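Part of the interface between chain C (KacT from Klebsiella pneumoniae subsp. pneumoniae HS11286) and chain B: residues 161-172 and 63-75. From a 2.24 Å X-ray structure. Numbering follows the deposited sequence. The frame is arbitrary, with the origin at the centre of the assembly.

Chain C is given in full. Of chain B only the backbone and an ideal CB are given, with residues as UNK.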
# COMPACT_ATOMS: atom_id res chain seq x y z
N LEU C 161 12.05 22.02 22.28
CA LEU C 161 13.19 22.65 22.92
C LEU C 161 14.36 21.68 22.91
O LEU C 161 14.18 20.46 22.94
CB LEU C 161 12.86 23.08 24.36
CG LEU C 161 11.67 24.02 24.52
CD1 LEU C 161 10.65 23.45 25.49
CD2 LEU C 161 12.12 25.40 24.97
N PHE C 162 15.57 22.23 22.86
CA PHE C 162 16.77 21.43 22.68
C PHE C 162 17.85 21.89 23.64
O PHE C 162 18.01 23.09 23.89
CB PHE C 162 17.28 21.53 21.23
CG PHE C 162 18.59 20.83 21.00
CD1 PHE C 162 18.64 19.45 20.86
CD2 PHE C 162 19.77 21.55 20.91
CE1 PHE C 162 19.84 18.81 20.64
CE2 PHE C 162 20.98 20.91 20.69
CZ PHE C 162 21.01 19.53 20.56
N TYR C 163 18.59 20.92 24.19
CA TYR C 163 19.74 21.20 25.05
C TYR C 163 20.87 20.30 24.59
O TYR C 163 20.70 19.06 24.56
CB TYR C 163 19.40 20.97 26.52
CG TYR C 163 20.32 21.71 27.47
CD1 TYR C 163 20.30 23.10 27.55
CD2 TYR C 163 21.20 21.02 28.30
CE1 TYR C 163 21.13 23.78 28.41
CE2 TYR C 163 22.03 21.70 29.17
CZ TYR C 163 22.00 23.07 29.22
OH TYR C 163 22.83 23.75 30.08
N PRO C 164 22.03 20.84 24.23
CA PRO C 164 23.09 20.02 23.65
C PRO C 164 23.81 19.18 24.70
O PRO C 164 23.83 19.50 25.89
CB PRO C 164 24.03 21.05 23.02
CG PRO C 164 23.85 22.26 23.87
CD PRO C 164 22.40 22.27 24.28
N THR C 165 24.43 18.10 24.21
CA THR C 165 25.15 17.19 25.10
C THR C 165 26.37 17.87 25.71
O THR C 165 26.70 17.63 26.88
CB THR C 165 25.55 15.93 24.33
OG1 THR C 165 24.38 15.22 23.92
CG2 THR C 165 26.41 15.02 25.20
N LYS C 166 27.05 18.72 24.95
CA LYS C 166 28.26 19.37 25.46
C LYS C 166 27.95 20.28 26.64
O LYS C 166 28.79 20.43 27.53
CB LYS C 166 28.95 20.14 24.33
CG LYS C 166 29.80 19.25 23.44
CD LYS C 166 30.23 19.96 22.16
CE LYS C 166 30.87 18.98 21.18
NZ LYS C 166 31.19 19.62 19.88
N SER C 167 26.77 20.90 26.66
CA SER C 167 26.36 21.66 27.84
C SER C 167 26.10 20.74 29.02
O SER C 167 26.42 21.07 30.16
CB SER C 167 25.12 22.50 27.53
OG SER C 167 25.39 23.47 26.53
N ILE C 168 25.50 19.57 28.76
CA ILE C 168 25.32 18.57 29.81
C ILE C 168 26.67 18.09 30.32
O ILE C 168 26.83 17.81 31.52
CB ILE C 168 24.46 17.41 29.28
CG1 ILE C 168 23.07 17.91 28.87
CG2 ILE C 168 24.33 16.32 30.33
CD1 ILE C 168 22.24 16.88 28.12
N GLU C 169 27.64 17.98 29.44
CA GLU C 169 28.96 17.55 29.83
C GLU C 169 29.52 18.51 30.87
O GLU C 169 30.06 18.09 31.86
CB GLU C 169 29.87 17.49 28.61
CG GLU C 169 29.85 16.18 27.86
CD GLU C 169 30.72 16.19 26.62
OE1 GLU C 169 30.35 15.52 25.63
OE2 GLU C 169 31.76 16.86 26.61
N GLN C 170 29.37 19.80 30.62
CA GLN C 170 29.85 20.83 31.51
C GLN C 170 29.21 20.71 32.87
O GLN C 170 29.86 20.79 33.88
CB GLN C 170 29.49 22.20 30.95
CG GLN C 170 30.62 22.93 30.27
CD GLN C 170 30.19 24.21 29.56
OE1 GLN C 170 29.67 24.17 28.45
NE2 GLN C 170 30.43 25.33 30.19
N LEU C 171 27.92 20.51 32.88
CA LEU C 171 27.18 20.44 34.10
C LEU C 171 27.61 19.38 35.09
O LEU C 171 27.67 19.62 36.27
CB LEU C 171 25.70 20.30 33.78
CG LEU C 171 24.72 20.02 34.90
CD1 LEU C 171 24.41 21.30 35.62
CD2 LEU C 171 23.46 19.43 34.35
N PHE C 172 27.94 18.21 34.62
CA PHE C 172 28.29 17.13 35.49
C PHE C 172 29.77 17.01 35.76
O PHE C 172 30.14 16.48 36.79
CB PHE C 172 27.72 15.81 34.99
CG PHE C 172 26.24 15.71 35.14
CD1 PHE C 172 25.67 15.54 36.36
CD2 PHE C 172 25.41 15.81 34.05
CE1 PHE C 172 24.32 15.47 36.50
CE2 PHE C 172 24.06 15.73 34.17
CZ PHE C 172 23.51 15.56 35.40
N UNK B 63 19.62 26.59 14.71
CA UNK B 63 19.66 26.80 16.16
C UNK B 63 20.25 25.59 16.87
O UNK B 63 21.00 25.74 17.85
CB UNK B 63 18.26 27.09 16.70
N UNK B 64 19.93 24.39 16.40
CA UNK B 64 20.50 23.18 16.98
C UNK B 64 22.00 23.12 16.71
O UNK B 64 22.80 22.82 17.61
CB UNK B 64 19.81 21.94 16.42
N UNK B 65 22.41 23.41 15.48
CA UNK B 65 23.83 23.40 15.11
C UNK B 65 24.62 24.43 15.91
O UNK B 65 25.75 24.16 16.33
CB UNK B 65 23.99 23.67 13.61
N UNK B 66 24.02 25.61 16.12
CA UNK B 66 24.68 26.63 16.93
C UNK B 66 24.83 26.16 18.37
O UNK B 66 25.86 26.40 19.01
CB UNK B 66 23.90 27.94 16.88
N UNK B 67 23.80 25.49 18.91
CA UNK B 67 23.90 24.95 20.26
C UNK B 67 24.94 23.85 20.36
O UNK B 67 25.56 23.68 21.41
CB UNK B 67 22.54 24.42 20.72
N UNK B 68 25.15 23.09 19.28
CA UNK B 68 26.11 22.00 19.31
C UNK B 68 27.54 22.53 19.21
O UNK B 68 28.42 22.14 19.99
CB UNK B 68 25.83 21.01 18.18
N UNK B 69 27.79 23.43 18.25
CA UNK B 69 29.14 23.93 18.04
C UNK B 69 29.55 24.95 19.10
O UNK B 69 30.73 25.02 19.46
CB UNK B 69 29.25 24.55 16.65
N UNK B 70 28.60 25.75 19.60
CA UNK B 70 28.86 26.77 20.62
C UNK B 70 27.95 26.48 21.80
O UNK B 70 26.94 27.18 22.00
CB UNK B 70 28.63 28.18 20.08
N UNK B 71 28.26 25.48 22.61
CA UNK B 71 27.35 25.07 23.69
C UNK B 71 27.32 26.10 24.80
O UNK B 71 28.37 26.57 25.26
CB UNK B 71 27.76 23.71 24.26
N UNK B 72 26.13 26.47 25.26
CA UNK B 72 26.04 27.40 26.39
C UNK B 72 26.51 26.74 27.68
O UNK B 72 26.49 25.52 27.84
CB UNK B 72 24.61 27.91 26.55
N UNK B 73 26.93 27.59 28.62
CA UNK B 73 27.21 27.11 29.96
C UNK B 73 25.90 26.97 30.74
O UNK B 73 25.02 27.83 30.62
CB UNK B 73 28.18 28.05 30.68
N UNK B 74 25.74 25.90 31.52
CA UNK B 74 24.49 25.72 32.27
C UNK B 74 24.25 26.87 33.24
O UNK B 74 25.18 27.37 33.87
CB UNK B 74 24.51 24.39 33.03
N UNK B 75 22.99 27.31 33.33
CA UNK B 75 22.66 28.44 34.18
C UNK B 75 22.70 28.01 35.65
O UNK B 75 22.91 26.84 35.99
CB UNK B 75 21.29 29.01 33.82

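Chain B enters as a helix running roughly parallel to strand 161-164 of chain C, then leaves helical geometry at position 70 and continues as an extended segment along helix 165-172.

At position 63 the ideal CB finds nothing of the facing stretch nearby, so many helix-compatible residues would serve; it is B:Leu63. Position 64 points sideways, its CB 4.5 Å from CD2 of C:Phe162. A modest aliphatic group could reach the ring, and B:Val64 does so: its CG1 lies over one face of the C:Phe162 ring, 4.0 Å from its centroid, a CH-pi contact. Positions 65 and 66 have nothing of the facing stretch near their CB, so almost any helix-compatible residue, polar ones included, would do; they are B:Met65, present as selenomethionine, and B:Glu66.

Position 67 points toward chain C, its CB already 3.8 Å from CE2 of C:Phe162 and 4.0 Å from CG of C:Pro164. So little space favours a small residue, and B:Ala67 sets its methyl at the ring edge. Position 68 points sideways, with CB 5.2 Å from CB of C:Pro164; a longer apolar chain would suit the gap. B:Ile68 brings CG1 to 4.1 Å from CZ of C:Phe162, while its backbone O lies 3.6 Å from CD of C:Lys166.

Position 69 points away, and polar residues fit. B:Thr69 turns back to its own helix, OG1 donating to O of B:Met65 (3.1 Å). Position 70, with phi/psi -123/76, has left the helix; it too points away, so polar residues suit, and it is B:Gln70.

Position 71 points toward chain C, its CB close to C:Lys166 CB and C:Ser167 OG. With phi -71 and psi 133, a compact apolar residue, proline included, is suitable. B:Pro71 packs its CB 3.7 Å from CB of C:Lys166. Position 72 points sideways, with CB 4.5 Å from OG of C:Ser167. The hydrogen bond there uses the backbone O of position 72, so it leaves the side chain free; with phi -69, proline or many others would suit. B:Pro72 is found, its O accepting from C:Ser167 OG (2.7 Å). The proline nitrogen has no hydrogen to offer that hydroxyl, and CD of B:Pro72 lies 4.1 Å from CG of C:Pro164.

Position 73 points away overall, yet its CB sits 3.6 Å from NE2 of C:Gln170. A small residue is accommodated easily, and B:Ala73 supplies just a methyl. Position 74 faces chain C, its CB near C:Tyr163 OH and CD1 of C:Leu171; phi -61 allows proline, and other compact apolar groups could also pack here. B:Pro74 buries the largest area of the stretch, its CG 4.0 Å from CB of C:Leu171.

Position 75 precedes a helix, where Asn, Asp, Ser or Thr commonly cap. B:Asn75 caps a nitrogen just beyond the stretch; its own N donates to a water (2.7 Å from N to the water O) that also hydrogen-bonds C:Tyr163 OH.

Chain B, residues 63-75: LVMEAITQPPAPN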
# COMPACT_ATOMS: atom_id res chain seq x y z
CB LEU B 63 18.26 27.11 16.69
CG LEU B 63 17.61 28.41 16.22
CD1 LEU B 63 16.22 28.57 16.82
CD2 LEU B 63 18.49 29.60 16.57
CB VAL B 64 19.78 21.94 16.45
CG1 VAL B 64 20.47 20.67 16.92
CG2 VAL B 64 18.32 21.95 16.90
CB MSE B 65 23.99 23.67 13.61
CG MSE B 65 23.43 22.58 12.71
SE MSE B 65 24.22 20.83 13.06
CE MSE B 65 26.08 21.25 12.64
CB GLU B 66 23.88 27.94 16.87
CG GLU B 66 23.98 28.66 15.54
CD GLU B 66 23.06 29.87 15.47
OE1 GLU B 66 22.43 30.07 14.41
OE2 GLU B 66 22.96 30.61 16.47
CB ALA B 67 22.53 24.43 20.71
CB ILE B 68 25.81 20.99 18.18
CG1 ILE B 68 24.51 20.23 18.48
CG2 ILE B 68 26.97 20.03 17.99
CD1 ILE B 68 24.01 19.40 17.32
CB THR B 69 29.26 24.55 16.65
OG1 THR B 69 28.42 25.71 16.57
CG2 THR B 69 28.84 23.55 15.58
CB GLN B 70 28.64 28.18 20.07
CG GLN B 70 28.81 28.29 18.56
CD GLN B 70 30.26 28.26 18.12
OE1 GLN B 70 31.17 28.53 18.90
NE2 GLN B 70 30.48 27.92 16.85
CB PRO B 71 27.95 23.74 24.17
CG PRO B 71 29.40 23.84 23.84
CD PRO B 71 29.48 24.65 22.57
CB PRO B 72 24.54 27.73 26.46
CG PRO B 72 23.86 26.60 25.77
CD PRO B 72 24.81 26.13 24.71
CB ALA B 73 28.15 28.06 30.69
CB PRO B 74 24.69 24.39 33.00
CG PRO B 74 26.17 24.14 32.97
CD PRO B 74 26.68 24.79 31.73
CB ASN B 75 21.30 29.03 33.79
CG ASN B 75 20.14 28.06 34.01
OD1 ASN B 75 20.24 27.09 34.76
ND2 ASN B 75 19.02 28.34 33.35
O HOH W 1 21.40 26.08 31.48
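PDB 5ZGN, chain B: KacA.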